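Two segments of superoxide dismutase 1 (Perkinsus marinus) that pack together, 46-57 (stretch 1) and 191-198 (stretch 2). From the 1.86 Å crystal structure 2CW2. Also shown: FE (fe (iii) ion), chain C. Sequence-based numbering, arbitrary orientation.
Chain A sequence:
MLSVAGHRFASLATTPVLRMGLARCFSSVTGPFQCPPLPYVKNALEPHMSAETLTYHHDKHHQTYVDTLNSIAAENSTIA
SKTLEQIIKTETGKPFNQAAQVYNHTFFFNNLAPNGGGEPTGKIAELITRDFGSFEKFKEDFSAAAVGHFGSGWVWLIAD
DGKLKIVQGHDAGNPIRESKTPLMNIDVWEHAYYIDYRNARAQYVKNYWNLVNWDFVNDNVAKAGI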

# COMPACT_ATOMS: atom_id res chain seq x y z
N GLU A 46 -10.35 11.55 18.14
CA GLU A 46 -10.68 10.33 18.89
C GLU A 46 -12.18 10.26 19.16
O GLU A 46 -12.83 11.29 19.35
CB GLU A 46 -9.88 10.28 20.20
CG GLU A 46 -8.71 9.27 20.13
CD GLU A 46 -7.36 9.94 20.35
OE1 GLU A 46 -6.36 9.27 20.71
OE2 GLU A 46 -7.31 11.16 20.15
N PRO A 47 -12.74 9.05 19.21
CA PRO A 47 -12.00 7.79 19.09
C PRO A 47 -11.84 7.24 17.67
O PRO A 47 -11.24 6.17 17.48
CB PRO A 47 -12.87 6.83 19.91
CG PRO A 47 -14.28 7.31 19.64
CD PRO A 47 -14.18 8.83 19.42
N HIS A 48 -12.35 7.98 16.68
CA HIS A 48 -12.35 7.52 15.30
C HIS A 48 -10.94 7.39 14.71
O HIS A 48 -10.66 6.48 13.93
CB HIS A 48 -13.20 8.48 14.46
CG HIS A 48 -14.48 8.87 15.13
ND1 HIS A 48 -15.47 7.95 15.41
CD2 HIS A 48 -14.90 10.04 15.65
CE1 HIS A 48 -16.46 8.56 16.03
NE2 HIS A 48 -16.14 9.82 16.20
N MET A 49 -10.05 8.30 15.07
CA MET A 49 -8.67 8.25 14.61
C MET A 49 -7.81 8.67 15.79
O MET A 49 -8.07 9.70 16.42
CB MET A 49 -8.44 9.23 13.44
CG MET A 49 -7.07 9.10 12.74
SD MET A 49 -6.94 10.17 11.30
CE MET A 49 -8.22 9.44 10.19
N SER A 50 -6.79 7.87 16.10
CA SER A 50 -6.02 8.09 17.33
C SER A 50 -5.00 9.20 17.19
O SER A 50 -4.59 9.54 16.08
CB SER A 50 -5.30 6.82 17.77
OG SER A 50 -4.30 6.43 16.85
N ALA A 51 -4.56 9.73 18.34
CA ALA A 51 -3.40 10.63 18.36
C ALA A 51 -2.14 9.96 17.80
O ALA A 51 -1.32 10.60 17.12
CB ALA A 51 -3.14 11.13 19.80
N GLU A 52 -1.98 8.68 18.08
CA GLU A 52 -0.80 7.97 17.58
C GLU A 52 -0.83 7.94 16.04
O GLU A 52 0.20 8.17 15.38
CB GLU A 52 -0.71 6.55 18.15
CG GLU A 52 0.52 5.83 17.63
CD GLU A 52 0.67 4.41 18.13
OE1 GLU A 52 -0.12 3.97 18.97
OE2 GLU A 52 1.62 3.72 17.67
N THR A 53 -2.01 7.70 15.47
CA THR A 53 -2.17 7.74 14.00
C THR A 53 -1.84 9.12 13.42
O THR A 53 -1.05 9.24 12.49
CB THR A 53 -3.56 7.30 13.59
OG1 THR A 53 -3.65 5.88 13.74
CG2 THR A 53 -3.83 7.53 12.07
N LEU A 54 -2.42 10.16 13.99
CA LEU A 54 -2.11 11.49 13.50
C LEU A 54 -0.62 11.85 13.60
O LEU A 54 -0.08 12.53 12.73
CB LEU A 54 -2.97 12.53 14.18
CG LEU A 54 -4.42 12.57 13.67
CD1 LEU A 54 -5.25 13.58 14.46
CD2 LEU A 54 -4.44 12.89 12.17
N THR A 55 0.04 11.39 14.66
CA THR A 55 1.45 11.66 14.84
C THR A 55 2.28 10.99 13.76
O THR A 55 3.08 11.63 13.10
CB THR A 55 1.89 11.25 16.25
OG1 THR A 55 1.14 12.04 17.18
CG2 THR A 55 3.34 11.67 16.52
N TYR A 56 2.09 9.69 13.57
CA TYR A 56 2.86 9.00 12.54
C TYR A 56 2.48 9.45 11.13
O TYR A 56 3.35 9.71 10.28
CB TYR A 56 2.66 7.49 12.66
CG TYR A 56 3.57 6.88 13.70
CD1 TYR A 56 4.86 6.50 13.37
CD2 TYR A 56 3.14 6.70 15.02
CE1 TYR A 56 5.71 5.95 14.30
CE2 TYR A 56 3.98 6.14 15.97
CZ TYR A 56 5.28 5.77 15.60
OH TYR A 56 6.15 5.22 16.51
N HIS A 57 1.18 9.57 10.89
CA HIS A 57 0.71 9.85 9.52
C HIS A 57 1.16 11.25 9.10
O HIS A 57 1.65 11.45 7.99
CB HIS A 57 -0.83 9.69 9.39
CG HIS A 57 -1.31 9.47 7.96
ND1 HIS A 57 -2.64 9.30 7.63
CD2 HIS A 57 -0.62 9.37 6.79
CE1 HIS A 57 -2.75 9.11 6.32
NE2 HIS A 57 -1.54 9.16 5.78
N HIS A 191 -1.15 2.61 6.19
CA HIS A 191 -0.66 3.45 7.29
C HIS A 191 -1.74 4.38 7.84
O HIS A 191 -1.66 4.83 8.98
CB HIS A 191 0.62 4.26 6.90
CG HIS A 191 0.41 5.31 5.83
ND1 HIS A 191 1.07 5.28 4.61
CD2 HIS A 191 -0.36 6.43 5.81
CE1 HIS A 191 0.69 6.33 3.88
NE2 HIS A 191 -0.19 7.04 4.58
N ALA A 192 -2.76 4.65 7.05
CA ALA A 192 -3.77 5.62 7.47
C ALA A 192 -4.63 5.05 8.58
O ALA A 192 -5.15 5.80 9.39
CB ALA A 192 -4.68 6.01 6.29
N TYR A 193 -4.76 3.72 8.62
CA TYR A 193 -5.69 3.09 9.54
C TYR A 193 -5.12 1.91 10.34
O TYR A 193 -5.76 1.44 11.28
CB TYR A 193 -6.94 2.61 8.79
CG TYR A 193 -6.70 1.58 7.68
CD1 TYR A 193 -6.65 0.21 7.95
CD2 TYR A 193 -6.57 1.99 6.35
CE1 TYR A 193 -6.45 -0.71 6.92
CE2 TYR A 193 -6.37 1.08 5.33
CZ TYR A 193 -6.31 -0.27 5.61
OH TYR A 193 -6.13 -1.16 4.57
N TYR A 194 -3.95 1.41 9.97
CA TYR A 194 -3.49 0.14 10.57
C TYR A 194 -3.29 0.17 12.08
O TYR A 194 -3.50 -0.85 12.74
CB TYR A 194 -2.23 -0.41 9.89
CG TYR A 194 -2.25 -1.92 9.78
CD1 TYR A 194 -3.03 -2.55 8.82
CD2 TYR A 194 -1.48 -2.73 10.63
CE1 TYR A 194 -3.05 -3.93 8.68
CE2 TYR A 194 -1.50 -4.13 10.51
CZ TYR A 194 -2.29 -4.70 9.53
OH TYR A 194 -2.34 -6.07 9.36
N ILE A 195 -2.87 1.31 12.62
CA ILE A 195 -2.65 1.44 14.07
C ILE A 195 -3.97 1.28 14.81
O ILE A 195 -4.03 0.67 15.88
CB ILE A 195 -2.00 2.78 14.40
CG1 ILE A 195 -0.60 2.86 13.81
CG2 ILE A 195 -1.86 3.00 15.93
CD1 ILE A 195 -0.01 4.28 13.86
N ASP A 196 -5.03 1.82 14.22
CA ASP A 196 -6.32 1.88 14.88
C ASP A 196 -7.24 0.73 14.57
O ASP A 196 -8.11 0.40 15.38
CB ASP A 196 -7.01 3.18 14.50
CG ASP A 196 -6.22 4.37 14.93
OD1 ASP A 196 -5.49 4.25 15.94
OD2 ASP A 196 -6.26 5.46 14.34
N TYR A 197 -7.07 0.15 13.38
CA TYR A 197 -8.06 -0.80 12.86
C TYR A 197 -7.42 -2.08 12.33
O TYR A 197 -8.12 -2.99 11.92
CB TYR A 197 -8.91 -0.15 11.74
CG TYR A 197 -9.74 0.98 12.30
CD1 TYR A 197 -10.87 0.72 13.09
CD2 TYR A 197 -9.35 2.30 12.13
CE1 TYR A 197 -11.62 1.76 13.63
CE2 TYR A 197 -10.09 3.34 12.67
CZ TYR A 197 -11.23 3.06 13.42
OH TYR A 197 -11.92 4.12 13.98
N ARG A 198 -6.09 -2.11 12.29
CA ARG A 198 -5.33 -3.19 11.66
C ARG A 198 -5.91 -3.43 10.26
O ARG A 198 -6.06 -2.49 9.49
CB ARG A 198 -5.38 -4.45 12.52
CG ARG A 198 -4.68 -4.28 13.87
CD ARG A 198 -3.14 -4.42 13.81
NE ARG A 198 -2.55 -4.31 15.14
CZ ARG A 198 -2.28 -3.16 15.76
NH1 ARG A 198 -2.50 -1.99 15.17
NH2 ARG A 198 -1.78 -3.19 16.99
FE FE C . -1.22 8.55 3.96
O HOH W 1 -3.00 3.98 11.43
O HOH W 2 -5.09 8.61 9.16
O HOH W 3 -1.03 7.88 1.72

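Two segments at least 134 residues apart in sequence are joined here through a metal: His57 and His191 each bind the iron(III) ion through NE2, both NE2–FE distances being 1.9 Å. The shared ion brings His57 NE2 to 2.8 Å from His191 NE2, a spacing that would suggest a hydrogen bond were both nitrogens not committed to the metal. The imidazole planes meet obliquely at 66°, and Ala192, with only a methyl for a side chain, packs its CB 3.7 Å from His57 CE1. Both histidines are buried, as suits the ligands of the catalytic iron in a superoxide dismutase; water 3 and ligands from elsewhere in the structure complete its coordination.

At the other end of the contact, one carboxylate gathers the start of a helix. Asp196 OD2 accepts from Ser50 N (3.0 Å, nearly linear) and from Thr53 OG1 (2.7 Å), while Asp196 OD1 accepts from Ser50 OG (2.6 Å). Ser50 suits this place because its hydroxyl does two jobs: as the N-cap, its OG also accepts from Thr53 N at 3.0 Å, so capping and cross-linking share one atom. Nearby, Tyr197 reaches with its phenol to the loop before the helix, Tyr197 OH donating to His48 O at 2.7 Å.

Beside the carboxylate, Ile195 points its CA-to-CB bond toward stretch 1 and loses 86 Å² to it, the largest share of any residue. Its CD1 lies 4.1 Å from Tyr56 CD2, and its CB 3.6 Å from Thr53 OG1. Water 1 donates to Thr53 OG1 (3.1 Å) and His191 O (2.9 Å) and accepts from Ile195 N (2.9 Å); water 2 links His57 ND1 (3.0 Å) to Ala192 O (2.8 Å), so both imidazole nitrogens of His57 are engaged. The principle is general: a modest interface, 515 Å² in all, can combine metal coordination, helix capping and apolar packing.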